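Long-range contacts in LP04448p (Drosophila melanogaster, PDB 2QK2), which probably binds tubulin through this TOG domain, a HEAT-repeat module of the XMAP215/Dis1 family found at microtubule plus ends: residues Lys48-Tyr54 against Gly87-Arg91; Lys79-Ala85 against Glu120-Ile125; Arg193-Glu198 against Lys226-Cys230; Gly201-Leu206 against Cys230-Ile236. All coordinates share one frame; numbering follows the deposited sequence.

Contact 1 of 4, residues Lys48-Tyr54 against Gly87-Arg91; sequences KLENGEY and GLAKR
R91 and the loop carbonyl of L49 show how a HEAT-repeat domain such as this TOG module pins an inter-helix loop to the end of a neighbouring helix. Loop 48-54 joins helix 29-45 to helix 55-67, and 87-91 holds the last residues of helix 71-88 and the turn that follows. From CB, which faces the loop, the R91 chain sets CG beside its backbone N and against the amide oxygen N51 OD1, at 3.3 Å. Bends at chi2 (89°) and chi3 then fold the chain back, CD passing the same oxygen at longer range and CZ lying opposite L49 O. At the tip NH2 gives L49 O a fairly straight bond in the carbonyl plane (2.7 Å), NH1 adds a weak second one, and NH1 also donates to N51 OD1 (2.9 Å) from above the amide plane, though OD1 lies in the guanidinium plane. The amide and guanidinium planes stand 86° apart, and L88 CD1 lies over a guanidinium face. An alanine here removes all three bonds, which would probably leave L49 O without its arginine mate and the N51 amide freer to turn. K48 NZ and R91 NH2, like charges 4.1 Å apart, both donate to one water. L49 N donates to G87 O, tying the loop backbone to the helix end. Beneath the loop L88 packs tightly on L49 CB and spreads over the Y54 ring, in a CH-pi contact of CD2 with one face. The far end of that ring is fixed: Y54 OH donates to E50 O at 2.6 Å, in the carbonyl plane.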
loop_
_atom_site.group_PDB
_atom_site.type_symbol
_atom_site.label_atom_id
_atom_site.label_comp_id
_atom_site.label_asym_id
_atom_site.label_seq_id
_atom_site.Cartn_x
_atom_site.Cartn_y
_atom_site.Cartn_z
ATOM N N LYS A 48 0.697 0.537 20.005
ATOM C CA LYS A 48 2.029 1.138 20.031
ATOM C C LYS A 48 3.054 0.026 20.233
ATOM O O LYS A 48 3.053 -0.661 21.254
ATOM C CB LYS A 48 2.128 2.163 21.164
ATOM C CG LYS A 48 3.423 2.956 21.186
ATOM C CD LYS A 48 3.534 3.870 19.980
ATOM C CE LYS A 48 4.799 4.714 20.052
ATOM N NZ LYS A 48 4.920 5.662 18.902
ATOM N N LEU A 49 3.934 -0.147 19.254
ATOM C CA LEU A 49 4.929 -1.207 19.316
ATOM C C LEU A 49 6.337 -0.746 19.652
ATOM O O LEU A 49 6.819 0.272 19.156
ATOM C CB LEU A 49 4.938 -1.979 17.993
ATOM C CG LEU A 49 3.573 -2.560 17.599
ATOM C CD1 LEU A 49 3.643 -3.203 16.222
ATOM C CD2 LEU A 49 3.138 -3.575 18.649
ATOM N N GLU A 50 6.994 -1.524 20.501
ATOM C CA GLU A 50 8.359 -1.252 20.930
ATOM C C GLU A 50 9.338 -1.556 19.792
ATOM O O GLU A 50 9.031 -2.345 18.893
ATOM C CB GLU A 50 8.669 -2.136 22.137
ATOM C CG GLU A 50 9.985 -1.872 22.830
ATOM C CD GLU A 50 10.199 -2.825 23.993
ATOM O OE1 GLU A 50 10.507 -4.012 23.745
ATOM O OE2 GLU A 50 10.039 -2.393 25.154
ATOM N N ASN A 51 10.509 -0.927 19.826
ATOM C CA ASN A 51 11.524 -1.173 18.806
ATOM C C ASN A 51 11.954 -2.629 18.930
ATOM O O ASN A 51 11.825 -3.221 19.995
ATOM C CB ASN A 51 12.743 -0.279 19.029
ATOM C CG ASN A 51 12.409 1.186 18.930
ATOM O OD1 ASN A 51 11.941 1.657 17.895
ATOM N ND2 ASN A 51 12.650 1.921 20.012
ATOM N N GLY A 52 12.466 -3.203 17.847
ATOM C CA GLY A 52 12.892 -4.591 17.898
ATOM C C GLY A 52 13.258 -5.150 16.541
ATOM O O GLY A 52 13.236 -4.427 15.546
ATOM N N GLU A 53 13.598 -6.436 16.497
ATOM C CA GLU A 53 13.965 -7.091 15.244
ATOM C C GLU A 53 12.723 -7.733 14.632
ATOM O O GLU A 53 12.420 -8.891 14.909
ATOM C CB GLU A 53 15.021 -8.169 15.501
ATOM C CG GLU A 53 16.294 -7.658 16.164
ATOM C CD GLU A 53 16.943 -6.540 15.381
ATOM O OE1 GLU A 53 17.109 -6.702 14.152
ATOM O OE2 GLU A 53 17.285 -5.503 15.989
ATOM N N TYR A 54 12.014 -6.987 13.791
ATOM C CA TYR A 54 10.791 -7.500 13.173
ATOM C C TYR A 54 11.012 -8.190 11.835
ATOM O O TYR A 54 10.064 -8.689 11.221
ATOM C CB TYR A 54 9.777 -6.363 13.003
ATOM C CG TYR A 54 9.242 -5.832 14.313
ATOM C CD1 TYR A 54 9.847 -4.749 14.957
ATOM C CD2 TYR A 54 8.144 -6.433 14.924
ATOM C CE1 TYR A 54 9.360 -4.280 16.191
ATOM C CE2 TYR A 54 7.654 -5.981 16.142
ATOM C CZ TYR A 54 8.262 -4.906 16.772
ATOM O OH TYR A 54 7.762 -4.469 17.979
ATOM N N GLY A 87 1.714 0.207 13.798
ATOM C CA GLY A 87 2.208 0.251 15.163
ATOM C C GLY A 87 3.654 0.676 15.289
ATOM O O GLY A 87 4.090 1.090 16.364
ATOM N N LEU A 88 4.391 0.571 14.191
ATOM C CA LEU A 88 5.805 0.925 14.153
ATOM C C LEU A 88 6.013 2.285 13.490
ATOM O O LEU A 88 7.063 2.911 13.650
ATOM C CB LEU A 88 6.581 -0.144 13.372
ATOM C CG LEU A 88 7.495 -1.163 14.075
ATOM C CD1 LEU A 88 7.141 -1.327 15.534
ATOM C CD2 LEU A 88 7.400 -2.487 13.337
ATOM N N ALA A 89 5.015 2.732 12.735
ATOM C CA ALA A 89 5.097 4.011 12.032
ATOM C C ALA A 89 6.415 4.077 11.261
ATOM O O ALA A 89 6.739 3.156 10.516
ATOM C CB ALA A 89 4.991 5.165 13.027
ATOM N N LYS A 90 7.183 5.147 11.450
ATOM C CA LYS A 90 8.457 5.302 10.746
ATOM C C LYS A 90 9.467 4.212 11.081
ATOM O O LYS A 90 10.410 3.991 10.323
ATOM C CB LYS A 90 9.076 6.669 11.049
ATOM C CG LYS A 90 8.205 7.854 10.645
ATOM C CD LYS A 90 8.086 7.996 9.139
ATOM C CE LYS A 90 7.168 9.158 8.782
ATOM N NZ LYS A 90 7.619 10.436 9.410
ATOM N N ARG A 91 9.284 3.542 12.217
ATOM C CA ARG A 91 10.192 2.466 12.610
ATOM C C ARG A 91 10.083 1.288 11.637
ATOM O O ARG A 91 10.867 0.343 11.709
ATOM C CB ARG A 91 9.877 1.966 14.029
ATOM C CG ARG A 91 10.521 2.742 15.180
ATOM C CD ARG A 91 9.669 3.905 15.672
ATOM N NE ARG A 91 8.342 3.493 16.140
ATOM C CZ ARG A 91 8.111 2.630 17.129
ATOM N NH1 ARG A 91 9.118 2.059 17.779
ATOM N NH2 ARG A 91 6.861 2.334 17.468
HETATM O O HOH W 1 4.900 4.612 16.478
#

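Contact 2 of 4, residues Lys79-Ala85 against Glu120-Ile125; sequences KCLALLA and EAIDAI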
loop_
_atom_site.group_PDB
_atom_site.type_symbol
_atom_site.label_atom_id
_atom_site.label_comp_id
_atom_site.label_asym_id
_atom_site.label_seq_id
_atom_site.Cartn_x
_atom_site.Cartn_y
_atom_site.Cartn_z
ATOM N N LYS A 79 -3.708 -8.111 6.830
ATOM C CA LYS A 79 -4.199 -7.293 7.934
ATOM C C LYS A 79 -3.114 -7.147 9.004
ATOM O O LYS A 79 -2.825 -6.044 9.467
ATOM C CB LYS A 79 -5.453 -7.932 8.541
ATOM C CG LYS A 79 -6.071 -7.133 9.677
ATOM C CD LYS A 79 -6.579 -5.798 9.171
ATOM C CE LYS A 79 -7.275 -5.007 10.266
ATOM N NZ LYS A 79 -7.801 -3.714 9.732
ATOM N N CYS A 80 -2.511 -8.265 9.394
ATOM C CA CYS A 80 -1.448 -8.230 10.398
ATOM C C CYS A 80 -0.287 -7.334 9.961
ATOM O O CYS A 80 0.278 -6.606 10.774
ATOM C CB CYS A 80 -0.917 -9.643 10.667
ATOM S SG CYS A 80 -2.004 -10.675 11.679
ATOM N N LEU A 81 0.068 -7.391 8.679
ATOM C CA LEU A 81 1.164 -6.584 8.161
ATOM C C LEU A 81 0.807 -5.099 8.261
ATOM O O LEU A 81 1.651 -4.264 8.603
ATOM C CB LEU A 81 1.463 -6.961 6.707
ATOM C CG LEU A 81 2.697 -6.312 6.068
ATOM C CD1 LEU A 81 3.948 -6.632 6.883
ATOM C CD2 LEU A 81 2.852 -6.819 4.647
ATOM N N ALA A 82 -0.451 -4.783 7.974
ATOM C CA ALA A 82 -0.933 -3.407 8.049
ATOM C C ALA A 82 -0.846 -2.895 9.487
ATOM O O ALA A 82 -0.351 -1.797 9.730
ATOM C CB ALA A 82 -2.382 -3.330 7.555
ATOM N N LEU A 83 -1.317 -3.695 10.440
ATOM C CA LEU A 83 -1.285 -3.290 11.842
ATOM C C LEU A 83 0.148 -3.166 12.338
ATOM O O LEU A 83 0.461 -2.285 13.143
ATOM C CB LEU A 83 -2.059 -4.285 12.711
ATOM C CG LEU A 83 -3.564 -4.388 12.419
ATOM C CD1 LEU A 83 -4.170 -5.544 13.199
ATOM C CD2 LEU A 83 -4.246 -3.083 12.778
ATOM N N LEU A 84 1.021 -4.041 11.853
ATOM C CA LEU A 84 2.419 -3.997 12.252
ATOM C C LEU A 84 3.046 -2.696 11.733
ATOM O O LEU A 84 3.748 -1.992 12.466
ATOM C CB LEU A 84 3.170 -5.208 11.685
ATOM C CG LEU A 84 4.676 -5.304 11.964
ATOM C CD1 LEU A 84 4.926 -5.423 13.468
ATOM C CD2 LEU A 84 5.249 -6.515 11.229
ATOM N N ALA A 85 2.786 -2.373 10.468
ATOM C CA ALA A 85 3.343 -1.157 9.881
ATOM C C ALA A 85 2.807 0.087 10.595
ATOM O O ALA A 85 3.539 1.055 10.783
ATOM C CB ALA A 85 3.029 -1.095 8.390
ATOM N N GLU A 120 -4.892 -1.931 2.767
ATOM C CA GLU A 120 -4.565 -1.467 4.110
ATOM C C GLU A 120 -3.080 -1.638 4.388
ATOM O O GLU A 120 -2.429 -0.741 4.924
ATOM C CB GLU A 120 -5.356 -2.240 5.161
ATOM C CG GLU A 120 -6.802 -1.850 5.255
ATOM C CD GLU A 120 -7.526 -2.625 6.339
ATOM O OE1 GLU A 120 -7.014 -2.665 7.481
ATOM O OE2 GLU A 120 -8.603 -3.190 6.052
ATOM N N ALA A 121 -2.548 -2.795 4.010
ATOM C CA ALA A 121 -1.142 -3.085 4.237
ATOM C C ALA A 121 -0.221 -2.155 3.464
ATOM O O ALA A 121 0.661 -1.530 4.053
ATOM C CB ALA A 121 -0.833 -4.543 3.879
ATOM N N ILE A 122 -0.412 -2.051 2.152
ATOM C CA ILE A 122 0.472 -1.190 1.384
ATOM C C ILE A 122 0.322 0.282 1.769
ATOM O O ILE A 122 1.296 1.037 1.724
ATOM C CB ILE A 122 0.291 -1.396 -0.151
ATOM C CG1 ILE A 122 1.507 -0.820 -0.883
ATOM C CG2 ILE A 122 -0.986 -0.732 -0.648
ATOM C CD1 ILE A 122 1.602 -1.245 -2.324
ATOM N N ASP A 123 -0.878 0.689 2.180
ATOM C CA ASP A 123 -1.098 2.075 2.587
ATOM C C ASP A 123 -0.351 2.384 3.897
ATOM O O ASP A 123 0.301 3.426 4.025
ATOM C CB ASP A 123 -2.599 2.359 2.767
ATOM C CG ASP A 123 -3.351 2.470 1.428
ATOM O OD1 ASP A 123 -2.720 2.360 0.354
ATOM O OD2 ASP A 123 -4.583 2.672 1.456
ATOM N N ALA A 124 -0.447 1.477 4.867
ATOM C CA ALA A 124 0.227 1.669 6.145
ATOM C C ALA A 124 1.737 1.681 5.924
ATOM O O ALA A 124 2.458 2.455 6.539
ATOM C CB ALA A 124 -0.163 0.553 7.118
ATOM N N ILE A 125 2.209 0.830 5.024
ATOM C CA ILE A 125 3.630 0.753 4.732
ATOM C C ILE A 125 4.125 2.020 4.039
ATOM O O ILE A 125 5.235 2.497 4.309
ATOM C CB ILE A 125 3.936 -0.490 3.873
ATOM C CG1 ILE A 125 3.654 -1.751 4.702
ATOM C CG2 ILE A 125 5.386 -0.463 3.392
ATOM C CD1 ILE A 125 3.957 -3.047 3.989
HETATM O O HOH W 2 3.602 3.130 8.950
#
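K79 and E120 close one flank of two helices that run almost side by side, their segment axes 18° apart and 7.7 Å at closest approach. K79 NZ donates to E120 OE1 at 2.6 Å, on the syn lone pair of that oxygen, in a salt bridge. K79 starts out away from its partner helix; with CG anti to N (chi1 -178°), the bend at chi2 swings the extended remainder back across to the carboxylate, whose own chain runs straight beyond CG. A methionine in place of K79 would probably leave the E120 carboxylate without its cationic mate here.

Helical bonds such as L83 N to K79 O and A124 N to E120 O pair backbone groups within each segment. At the other end of the contact a single water donates to both A85 O and A124 O, linking the two helices, while I125 O takes the hydroxyl of S128 and D123 pairs with R159.

Between these polar ends the interface is built of small residues. A82 CB sits against A121 CA at 3.6 Å, A124 CB lies against A82 O, and A85 CB touches both A124 CB and I125 CG1, 3.8 Å each. The alanines let the backbones come close, with L81 CD2 against I125 CD1 (4.0 Å) filling one side. In the HEAT-repeat array, helix 71-88 lies between helix 112-126 and helix 29-45, on which C80 and L83 pack. L81 and I125 rest on F92, I125 on helix 93-105, and L84 on helix 55-67.

Contact 3 of 4, residues Arg193-Glu198 against Lys226-Cys230; sequences RDSSAE and KIKEC
A197 presses its methyl between the two residues that begin the facing segment, CB lying 4.0 Å from K226 CB and 4.1 Å from I227 CG1. With no longer chain to turn, it lets the helices meet at 8.5 Å between segment axes, which cross at -54°. I227 has CG1 beside its backbone N, and this branch lies along A197; the residue also rests on L185, L200 and I204. C230 likewise carries SG anti to its carbonyl carbon (chi1 -66°), which lays the sulfur over the backbone of the opposite helix, 3.6 Å from E198 CA, with E198 CB close by. The glutamate itself then runs off away from the partner.

The two long basic side chains are less surely placed. K226 stays extended to CE before bending at chi4, and R193, extended through chi2 and bent at chi3, crosses it at about a right angle. The model places R193 NH1 too near K226 CE, so the salt bridge of that nitrogen with D194 OD1 is doubtful in detail. An alanine methyl, an isoleucine branch and a cysteine sulfur wedged between two obliquely crossed helices make a plain helix-helix interface of the alpha-helical HEAT-repeat type, here joining helix 190-207 to helix 221-233.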
loop_
_atom_site.group_PDB
_atom_site.type_symbol
_atom_site.label_atom_id
_atom_site.label_comp_id
_atom_site.label_asym_id
_atom_site.label_seq_id
_atom_site.Cartn_x
_atom_site.Cartn_y
_atom_site.Cartn_z
ATOM N N ARG A 193 -8.281 2.366 -16.734
ATOM C CA ARG A 193 -8.399 3.750 -17.171
ATOM C C ARG A 193 -8.970 4.628 -16.056
ATOM O O ARG A 193 -8.427 5.695 -15.765
ATOM C CB ARG A 193 -9.285 3.849 -18.424
ATOM C CG ARG A 193 -9.646 5.283 -18.810
ATOM C CD ARG A 193 -10.382 5.357 -20.148
ATOM N NE ARG A 193 -11.547 4.473 -20.215
ATOM C CZ ARG A 193 -12.581 4.511 -19.376
ATOM N NH1 ARG A 193 -12.614 5.393 -18.386
ATOM N NH2 ARG A 193 -13.590 3.664 -19.531
ATOM N N ASP A 194 -10.058 4.183 -15.432
ATOM C CA ASP A 194 -10.663 4.960 -14.352
ATOM C C ASP A 194 -9.690 5.158 -13.194
ATOM O O ASP A 194 -9.599 6.245 -12.626
ATOM C CB ASP A 194 -11.926 4.277 -13.815
ATOM C CG ASP A 194 -13.067 4.262 -14.823
ATOM O OD1 ASP A 194 -13.051 5.080 -15.772
ATOM O OD2 ASP A 194 -13.988 3.433 -14.651
ATOM N N SER A 195 -8.974 4.096 -12.837
ATOM C CA SER A 195 -8.012 4.170 -11.741
ATOM C C SER A 195 -6.893 5.146 -12.093
ATOM O O SER A 195 -6.463 5.938 -11.254
ATOM C CB SER A 195 -7.442 2.779 -11.454
ATOM O OG SER A 195 -8.466 1.906 -10.999
ATOM N N SER A 196 -6.432 5.102 -13.338
ATOM C CA SER A 196 -5.374 6.004 -13.772
ATOM C C SER A 196 -5.859 7.452 -13.733
ATOM O O SER A 196 -5.107 8.359 -13.371
ATOM C CB SER A 196 -4.922 5.654 -15.191
ATOM O OG SER A 196 -4.431 4.327 -15.244
ATOM N N ALA A 197 -7.116 7.667 -14.116
ATOM C CA ALA A 197 -7.687 9.011 -14.107
ATOM C C ALA A 197 -7.756 9.527 -12.671
ATOM O O ALA A 197 -7.492 10.703 -12.413
ATOM C CB ALA A 197 -9.094 8.996 -14.723
ATOM N N GLU A 198 -8.118 8.646 -11.741
ATOM C CA GLU A 198 -8.218 9.037 -10.335
ATOM C C GLU A 198 -6.858 9.452 -9.784
ATOM O O GLU A 198 -6.748 10.436 -9.050
ATOM C CB GLU A 198 -8.789 7.894 -9.494
ATOM C CG GLU A 198 -9.204 8.337 -8.096
ATOM C CD GLU A 198 -9.959 7.264 -7.335
ATOM O OE1 GLU A 198 -10.618 6.422 -7.977
ATOM O OE2 GLU A 198 -9.911 7.275 -6.090
ATOM N N LYS A 226 -12.499 13.031 -17.318
ATOM C CA LYS A 226 -12.499 12.045 -16.236
ATOM C C LYS A 226 -11.513 12.496 -15.167
ATOM O O LYS A 226 -11.814 12.474 -13.975
ATOM C CB LYS A 226 -12.060 10.672 -16.741
ATOM C CG LYS A 226 -12.976 10.046 -17.755
ATOM C CD LYS A 226 -12.575 8.597 -18.015
ATOM C CE LYS A 226 -13.411 7.979 -19.128
ATOM N NZ LYS A 226 -13.097 8.571 -20.462
ATOM N N ILE A 227 -10.329 12.903 -15.615
ATOM C CA ILE A 227 -9.283 13.364 -14.717
ATOM C C ILE A 227 -9.756 14.562 -13.893
ATOM O O ILE A 227 -9.571 14.593 -12.674
ATOM C CB ILE A 227 -8.016 13.745 -15.512
ATOM C CG1 ILE A 227 -7.426 12.485 -16.163
ATOM C CG2 ILE A 227 -6.992 14.427 -14.598
ATOM C CD1 ILE A 227 -6.270 12.765 -17.107
ATOM N N LYS A 228 -10.367 15.546 -14.549
ATOM C CA LYS A 228 -10.847 16.724 -13.825
ATOM C C LYS A 228 -11.946 16.374 -12.830
ATOM O O LYS A 228 -12.023 16.969 -11.758
ATOM C CB LYS A 228 -11.329 17.807 -14.798
ATOM C CG LYS A 228 -10.314 18.937 -14.992
ATOM C CD LYS A 228 -8.919 18.394 -15.322
ATOM C CE LYS A 228 -7.882 19.506 -15.510
ATOM N NZ LYS A 228 -7.693 20.371 -14.307
ATOM N N GLU A 229 -12.798 15.415 -13.173
ATOM C CA GLU A 229 -13.848 15.004 -12.250
ATOM C C GLU A 229 -13.176 14.486 -10.984
ATOM O O GLU A 229 -13.498 14.905 -9.868
ATOM C CB GLU A 229 -14.694 13.886 -12.848
ATOM C CG GLU A 229 -15.827 14.353 -13.722
ATOM C CD GLU A 229 -16.728 13.209 -14.135
ATOM O OE1 GLU A 229 -16.312 12.391 -14.986
ATOM O OE2 GLU A 229 -17.850 13.123 -13.593
ATOM N N CYS A 230 -12.234 13.565 -11.168
ATOM C CA CYS A 230 -11.505 12.989 -10.050
ATOM C C CYS A 230 -10.760 14.084 -9.295
ATOM O O CYS A 230 -10.728 14.085 -8.064
ATOM C CB CYS A 230 -10.525 11.931 -10.553
ATOM S SG CYS A 230 -11.330 10.484 -11.280
#

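Contact 4 of 4, residues Gly201-Leu206 against Cys230-Ile236; sequences GTLIKL and CQEKAEI
K205 reaches the end of helix 221-233 and grips two backbone carbonyls at once: its NZ donates to A234 O at 2.9 Å and to Q231 O at 3.1 Å. The second bond lies in the carbonyl plane, the first is tilted 16° from it. Q231 belongs to the last helical turn and A234 is the first residue to leave helical geometry, so this is a lysine ammonium at a helix C-terminus, where its positive charge is likely to suit the carbonyls. For K205, chi1 (-125°, off the staggered positions) lays CG against Q231 O and near A234 CB, and the bends at chi2 and chi4 bring NZ to the carbonyls.

Next outward, Q231 lies extended along the opposite helix. Its CA makes a CH...O contact with G201 O at 3.5 Å, and its side chain crosses that of I204 at about a right angle, with OE1 3.2 Å from I204 CG2; the polar partner of that oxygen is K228 NZ. G201 lets the backbones approach, since a CB there would collide with Q231 N. T202 OG1 touches A234 CB while its hydroxyl is held by E198 O.

Beyond the helix end the chain runs on alongside helix 190-207, and I236 packs there, CG2 meeting L206 CD1 at 3.7 Å and CD1 lying on K205 CB and L206 CB. In this HEAT-repeat TOG domain, helix 190-207 is covered on one face by the last turn of helix 221-233 and the residues after it, while T202, L203 and L206 pack on helix 147-161, L203 also on helix 171-185, and I204 meets helix 209-212.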
loop_
_atom_site.group_PDB
_atom_site.type_symbol
_atom_site.label_atom_id
_atom_site.label_comp_id
_atom_site.label_asym_id
_atom_site.label_seq_id
_atom_site.Cartn_x
_atom_site.Cartn_y
_atom_site.Cartn_z
ATOM N N GLY A 201 -5.863 12.819 -11.428
ATOM C CA GLY A 201 -6.622 13.923 -10.869
ATOM C C GLY A 201 -6.118 14.293 -9.487
ATOM O O GLY A 201 -6.044 15.473 -9.126
ATOM N N THR A 202 -5.763 13.282 -8.700
ATOM C CA THR A 202 -5.266 13.532 -7.356
ATOM C C THR A 202 -3.914 14.227 -7.464
ATOM O O THR A 202 -3.605 15.131 -6.687
ATOM C CB THR A 202 -5.131 12.211 -6.563
ATOM O OG1 THR A 202 -6.385 11.516 -6.591
ATOM C CG2 THR A 202 -4.755 12.493 -5.111
ATOM N N LEU A 203 -3.116 13.812 -8.443
ATOM C CA LEU A 203 -1.806 14.410 -8.653
ATOM C C LEU A 203 -1.931 15.903 -8.951
ATOM O O LEU A 203 -1.123 16.701 -8.476
ATOM C CB LEU A 203 -1.080 13.721 -9.807
ATOM C CG LEU A 203 0.319 14.264 -10.114
ATOM C CD1 LEU A 203 1.228 14.054 -8.901
ATOM C CD2 LEU A 203 0.892 13.556 -11.334
ATOM N N ILE A 204 -2.933 16.278 -9.745
ATOM C CA ILE A 204 -3.148 17.684 -10.085
ATOM C C ILE A 204 -3.616 18.437 -8.839
ATOM O O ILE A 204 -3.191 19.571 -8.582
ATOM C CB ILE A 204 -4.218 17.852 -11.200
ATOM C CG1 ILE A 204 -3.763 17.153 -12.486
ATOM C CG2 ILE A 204 -4.448 19.331 -11.474
ATOM C CD1 ILE A 204 -4.771 17.260 -13.621
ATOM N N LYS A 205 -4.496 17.799 -8.073
ATOM C CA LYS A 205 -5.005 18.378 -6.836
ATOM C C LYS A 205 -3.844 18.744 -5.910
ATOM O O LYS A 205 -3.845 19.801 -5.285
ATOM C CB LYS A 205 -5.911 17.376 -6.117
ATOM C CG LYS A 205 -7.296 17.901 -5.793
ATOM C CD LYS A 205 -7.252 19.061 -4.816
ATOM C CE LYS A 205 -8.567 19.841 -4.842
ATOM N NZ LYS A 205 -9.782 18.966 -4.789
ATOM N N LEU A 206 -2.845 17.871 -5.838
ATOM C CA LEU A 206 -1.694 18.099 -4.971
ATOM C C LEU A 206 -0.618 19.033 -5.521
ATOM O O LEU A 206 -0.117 19.895 -4.800
ATOM C CB LEU A 206 -1.029 16.763 -4.617
ATOM C CG LEU A 206 0.221 16.831 -3.723
ATOM C CD1 LEU A 206 -0.198 17.157 -2.296
ATOM C CD2 LEU A 206 0.966 15.504 -3.759
ATOM N N CYS A 230 -12.234 13.565 -11.168
ATOM C CA CYS A 230 -11.505 12.989 -10.050
ATOM C C CYS A 230 -10.760 14.084 -9.295
ATOM O O CYS A 230 -10.728 14.085 -8.064
ATOM C CB CYS A 230 -10.525 11.931 -10.553
ATOM S SG CYS A 230 -11.330 10.484 -11.280
ATOM N N GLN A 231 -10.169 15.021 -10.029
ATOM C CA GLN A 231 -9.437 16.111 -9.399
ATOM C C GLN A 231 -10.339 16.837 -8.406
ATOM O O GLN A 231 -9.924 17.150 -7.288
ATOM C CB GLN A 231 -8.952 17.106 -10.450
ATOM C CG GLN A 231 -8.065 18.212 -9.896
ATOM C CD GLN A 231 -7.750 19.287 -10.928
ATOM O OE1 GLN A 231 -7.569 18.999 -12.111
ATOM N NE2 GLN A 231 -7.667 20.532 -10.478
ATOM N N GLU A 232 -11.575 17.094 -8.823
ATOM C CA GLU A 232 -12.538 17.799 -7.984
ATOM C C GLU A 232 -12.836 17.075 -6.685
ATOM O O GLU A 232 -12.914 17.698 -5.628
ATOM C CB GLU A 232 -13.863 18.007 -8.724
ATOM C CG GLU A 232 -13.802 18.961 -9.897
ATOM C CD GLU A 232 -15.141 19.638 -10.146
ATOM O OE1 GLU A 232 -16.178 18.937 -10.128
ATOM O OE2 GLU A 232 -15.152 20.871 -10.364
ATOM N N LYS A 233 -13.007 15.761 -6.775
ATOM C CA LYS A 233 -13.326 14.940 -5.615
ATOM C C LYS A 233 -12.137 14.573 -4.731
ATOM O O LYS A 233 -12.316 14.203 -3.573
ATOM C CB LYS A 233 -14.039 13.673 -6.080
ATOM C CG LYS A 233 -15.272 13.973 -6.910
ATOM C CD LYS A 233 -16.011 12.710 -7.299
ATOM C CE LYS A 233 -17.268 13.039 -8.087
ATOM N NZ LYS A 233 -18.046 11.813 -8.417
ATOM N N ALA A 234 -10.928 14.673 -5.268
ATOM C CA ALA A 234 -9.737 14.343 -4.497
ATOM C C ALA A 234 -9.597 15.258 -3.282
ATOM O O ALA A 234 -9.826 16.465 -3.377
ATOM C CB ALA A 234 -8.497 14.457 -5.377
ATOM N N GLU A 235 -9.222 14.675 -2.145
ATOM C CA GLU A 235 -9.029 15.431 -0.911
ATOM C C GLU A 235 -7.604 15.251 -0.401
ATOM O O GLU A 235 -7.234 14.159 0.026
ATOM C CB GLU A 235 -9.995 14.954 0.173
ATOM C CG GLU A 235 -11.462 15.090 -0.173
ATOM C CD GLU A 235 -12.366 14.682 0.979
ATOM O OE1 GLU A 235 -12.258 13.523 1.440
ATOM O OE2 GLU A 235 -13.182 15.521 1.424
ATOM N N ILE A 236 -6.806 16.312 -0.447
ATOM C CA ILE A 236 -5.434 16.236 0.036
ATOM C C ILE A 236 -5.464 16.381 1.551
ATOM O O ILE A 236 -5.701 17.466 2.085
ATOM C CB ILE A 236 -4.557 17.341 -0.571
ATOM C CG1 ILE A 236 -4.599 17.251 -2.099
ATOM C CG2 ILE A 236 -3.127 17.204 -0.064
ATOM C CD1 ILE A 236 -4.243 15.883 -2.656
#

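How the contacts relate
The four contacts fall into two pairs along the HEAT-repeat domain, contact 2 lying nearest the centre of the chain. Contacts 1 and 2 share helix 71-88 and meet through L84, whose CD1 lies 3.7 Å from Y54 CD2 and 3.8 Å from L49 CD1; their centres are 12 Å apart. Contacts 3 and 4 are closer still, 9 Å between centres, since they use the same two helices and share C230; I227 CG2 packs on I204 CD1 at 3.7 Å. Between the pairs nothing touches: contacts 1 and 3 lie on opposite sides of the chain's centre, about 36 Å between centres, and contacts 2 and 3 come within about 10 Å at their nearest atoms.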